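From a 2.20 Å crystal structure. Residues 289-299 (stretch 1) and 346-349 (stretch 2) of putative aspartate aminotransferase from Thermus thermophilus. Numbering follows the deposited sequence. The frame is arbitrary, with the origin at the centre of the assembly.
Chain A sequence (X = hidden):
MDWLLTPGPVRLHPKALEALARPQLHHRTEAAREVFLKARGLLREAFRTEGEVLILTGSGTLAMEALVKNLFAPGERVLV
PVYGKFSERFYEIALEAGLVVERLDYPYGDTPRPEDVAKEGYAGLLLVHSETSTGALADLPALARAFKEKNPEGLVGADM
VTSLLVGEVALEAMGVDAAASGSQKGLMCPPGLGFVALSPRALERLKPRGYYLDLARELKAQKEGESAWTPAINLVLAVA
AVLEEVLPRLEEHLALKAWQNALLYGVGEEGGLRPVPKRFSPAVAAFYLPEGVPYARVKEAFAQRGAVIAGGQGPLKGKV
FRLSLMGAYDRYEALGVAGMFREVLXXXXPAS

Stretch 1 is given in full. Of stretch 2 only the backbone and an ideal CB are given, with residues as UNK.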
# COMPACT_ATOMS: atom_id res chain seq x y z
N LEU A 289 -24.39 -15.04 -19.43
CA LEU A 289 -25.74 -15.05 -18.88
C LEU A 289 -26.72 -15.65 -19.89
O LEU A 289 -26.59 -15.41 -21.09
CB LEU A 289 -26.19 -13.63 -18.52
CG LEU A 289 -25.70 -13.02 -17.21
CD1 LEU A 289 -26.02 -11.54 -17.18
CD2 LEU A 289 -26.36 -13.73 -16.03
N PRO A 290 -27.67 -16.47 -19.42
CA PRO A 290 -28.66 -17.07 -20.32
C PRO A 290 -29.50 -15.97 -20.96
O PRO A 290 -29.61 -14.86 -20.42
CB PRO A 290 -29.50 -17.93 -19.38
CG PRO A 290 -28.54 -18.28 -18.29
CD PRO A 290 -27.83 -16.98 -18.05
N GLU A 291 -30.09 -16.28 -22.11
CA GLU A 291 -30.92 -15.32 -22.82
C GLU A 291 -32.13 -14.87 -21.99
O GLU A 291 -32.88 -15.70 -21.47
CB GLU A 291 -31.40 -15.92 -24.14
CG GLU A 291 -31.91 -14.90 -25.15
CD GLU A 291 -30.83 -13.92 -25.57
OE1 GLU A 291 -29.81 -14.36 -26.16
OE2 GLU A 291 -30.99 -12.71 -25.30
N GLY A 292 -32.29 -13.56 -21.84
CA GLY A 292 -33.41 -13.02 -21.09
C GLY A 292 -33.21 -12.72 -19.62
O GLY A 292 -33.84 -11.80 -19.09
N VAL A 293 -32.35 -13.48 -18.94
CA VAL A 293 -32.09 -13.25 -17.52
C VAL A 293 -30.98 -12.23 -17.26
O VAL A 293 -29.84 -12.41 -17.69
CB VAL A 293 -31.82 -14.58 -16.78
CG1 VAL A 293 -30.80 -15.40 -17.52
CG2 VAL A 293 -31.35 -14.32 -15.35
N PRO A 294 -31.31 -11.14 -16.55
CA PRO A 294 -30.38 -10.06 -16.20
C PRO A 294 -29.37 -10.49 -15.13
O PRO A 294 -29.64 -11.41 -14.34
CB PRO A 294 -31.30 -8.97 -15.64
CG PRO A 294 -32.66 -9.31 -16.20
CD PRO A 294 -32.67 -10.81 -16.09
N TYR A 295 -28.23 -9.81 -15.09
CA TYR A 295 -27.19 -10.11 -14.10
C TYR A 295 -27.73 -9.95 -12.68
O TYR A 295 -27.44 -10.77 -11.81
CB TYR A 295 -25.97 -9.22 -14.31
CG TYR A 295 -24.95 -9.32 -13.19
CD1 TYR A 295 -24.27 -10.51 -12.96
CD2 TYR A 295 -24.72 -8.25 -12.33
CE1 TYR A 295 -23.38 -10.64 -11.90
CE2 TYR A 295 -23.84 -8.36 -11.27
CZ TYR A 295 -23.17 -9.56 -11.05
OH TYR A 295 -22.32 -9.69 -9.99
N ALA A 296 -28.53 -8.91 -12.47
CA ALA A 296 -29.11 -8.61 -11.17
C ALA A 296 -29.90 -9.78 -10.59
O ALA A 296 -29.93 -9.97 -9.37
CB ALA A 296 -30.00 -7.38 -11.27
N ARG A 297 -30.51 -10.58 -11.46
CA ARG A 297 -31.29 -11.74 -11.03
C ARG A 297 -30.37 -12.82 -10.46
O ARG A 297 -30.67 -13.42 -9.43
CB ARG A 297 -32.11 -12.29 -12.21
CG ARG A 297 -33.49 -12.86 -11.86
CD ARG A 297 -33.42 -14.03 -10.90
NE ARG A 297 -34.73 -14.47 -10.43
CZ ARG A 297 -35.63 -15.13 -11.17
NH1 ARG A 297 -35.36 -15.43 -12.43
NH2 ARG A 297 -36.78 -15.51 -10.63
N VAL A 298 -29.24 -13.06 -11.12
CA VAL A 298 -28.27 -14.06 -10.68
C VAL A 298 -27.55 -13.55 -9.43
O VAL A 298 -27.28 -14.31 -8.49
CB VAL A 298 -27.22 -14.35 -11.80
CG1 VAL A 298 -26.24 -15.43 -11.35
CG2 VAL A 298 -27.93 -14.78 -13.07
N LYS A 299 -27.25 -12.26 -9.43
CA LYS A 299 -26.58 -11.57 -8.34
C LYS A 299 -27.42 -11.72 -7.06
O LYS A 299 -26.91 -12.08 -6.01
CB LYS A 299 -26.41 -10.09 -8.74
CG LYS A 299 -25.45 -9.20 -7.93
CD LYS A 299 -25.82 -9.05 -6.47
CE LYS A 299 -24.83 -8.14 -5.73
NZ LYS A 299 -23.74 -7.60 -6.61
N UNK A 346 -31.67 -23.80 -10.93
CA UNK A 346 -33.05 -24.28 -10.93
C UNK A 346 -34.06 -23.16 -10.73
O UNK A 346 -35.22 -23.29 -11.12
CB UNK A 346 -33.23 -25.34 -9.84
N UNK A 347 -33.62 -22.06 -10.12
CA UNK A 347 -34.48 -20.92 -9.86
C UNK A 347 -34.56 -19.94 -11.03
O UNK A 347 -35.65 -19.51 -11.41
CB UNK A 347 -33.99 -20.19 -8.61
N UNK A 348 -33.41 -19.59 -11.60
CA UNK A 348 -33.35 -18.64 -12.71
C UNK A 348 -33.77 -19.19 -14.07
O UNK A 348 -33.99 -18.42 -15.01
CB UNK A 348 -31.92 -18.10 -12.82
N UNK A 349 -33.89 -20.51 -14.18
CA UNK A 349 -34.28 -21.14 -15.44
C UNK A 349 -35.69 -21.74 -15.38
O UNK A 349 -35.98 -22.60 -14.55
CB UNK A 349 -33.27 -22.23 -15.81

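Position 346 lies in a helix that begins earlier in the chain. Its ideal CB has nothing of stretch 1 within 5.5 Å. Stretch 1 therefore sets no demand here, and any residue that tolerates a helix would do. The deposited residue is Glu 346. Its side chain is out of reach of stretch 1 and makes no contact with it.

Position 347 is also helical. CA-to-CB points sideways relative to stretch 1, and the ideal CB again has no neighbour there within 5.5 Å. A short side chain would not reach across. A longer one could approach Arg 297, whose guanidinium is the one positive charge nearby. Glutamate or glutamine would suit, and an acid would add favourable charge; an uncharged residue is not excluded. The deposited residue is Glu 347. With chi1 and chi2 both t, the chain is extended and its end comes nearer to stretch 1. Glu 347 OE1 lies 4.1 Å from Arg 297 NE. This is too far for a salt bridge, and the oxygen sits well out of the guanidinium plane, so no N-H points at it. The attraction is one of charge alone. Glu 347 OE2 is hydrogen-bonded elsewhere in the structure.

Position 348 faces the most of stretch 1. CA-to-CB points sideways, yet the ideal CB is 4.4 Å from Arg 297 NH1, 4.6 Å from Val 293 CG2 and 5.2 Å from Val 298 CG2. The two valine methyls and the aliphatic part of Arg 297 offer a largely apolar surface. A medium-sized apolar residue is the natural reading: valine, isoleucine, leucine or methionine. A polar side chain would find little to pair with on the valines. The deposited residue is Ile 348, with chi1 p and chi2 t. Its CB is 4.5 Å from Val 293 CG2, and its CD1 reaches to 4.1 Å from Val 298 CG2. Its CG2 packs 3.8 Å from Arg 297 CD. The arginine also comes up to the backbone here, with Arg 297 NH1 3.8 Å from Ile 348 CA. The approach to the guanidinium is oblique, and no hydrogen bond forms. Ile 348 gives up 100 Å² to stretch 1, the largest share in stretch 2. The closest CA pair across the stretches is Val 298 CA and Ile 348 CA, 7.1 Å apart.

Position 349 has CA-to-CB sideways and no atom of stretch 1 within 5.5 Å of the ideal CB. A small residue would not reach stretch 1. A longer side chain could reach the ring of Pro 290, which opens the type II turn ending at Val 293. That ring offers carbon and no side-chain donor or acceptor. Leucine or methionine would suit, though a polar residue directed elsewhere is also possible. The deposited residue is Leu 349, with chi1 m and chi2 t. Its end comes nearer to stretch 1, and Leu 349 CD2 meets Pro 290 CG at 4.1 Å.

Stretch 2 (346-349) EEIL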
# COMPACT_ATOMS: atom_id res chain seq x y z
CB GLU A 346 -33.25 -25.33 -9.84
CG GLU A 346 -32.40 -26.59 -9.99
CD GLU A 346 -32.58 -27.58 -8.85
OE1 GLU A 346 -33.07 -27.18 -7.77
OE2 GLU A 346 -32.20 -28.76 -9.03
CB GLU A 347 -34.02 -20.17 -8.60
CG GLU A 347 -34.92 -18.99 -8.21
CD GLU A 347 -34.39 -18.18 -7.04
OE1 GLU A 347 -34.16 -16.97 -7.22
OE2 GLU A 347 -34.21 -18.75 -5.94
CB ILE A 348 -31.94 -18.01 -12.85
CG1 ILE A 348 -30.91 -19.07 -13.25
CG2 ILE A 348 -31.54 -17.32 -11.55
CD1 ILE A 348 -29.54 -18.51 -13.58
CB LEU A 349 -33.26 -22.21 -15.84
CG LEU A 349 -31.80 -21.75 -15.92
CD1 LEU A 349 -30.90 -22.94 -16.22
CD2 LEU A 349 -31.64 -20.67 -16.98
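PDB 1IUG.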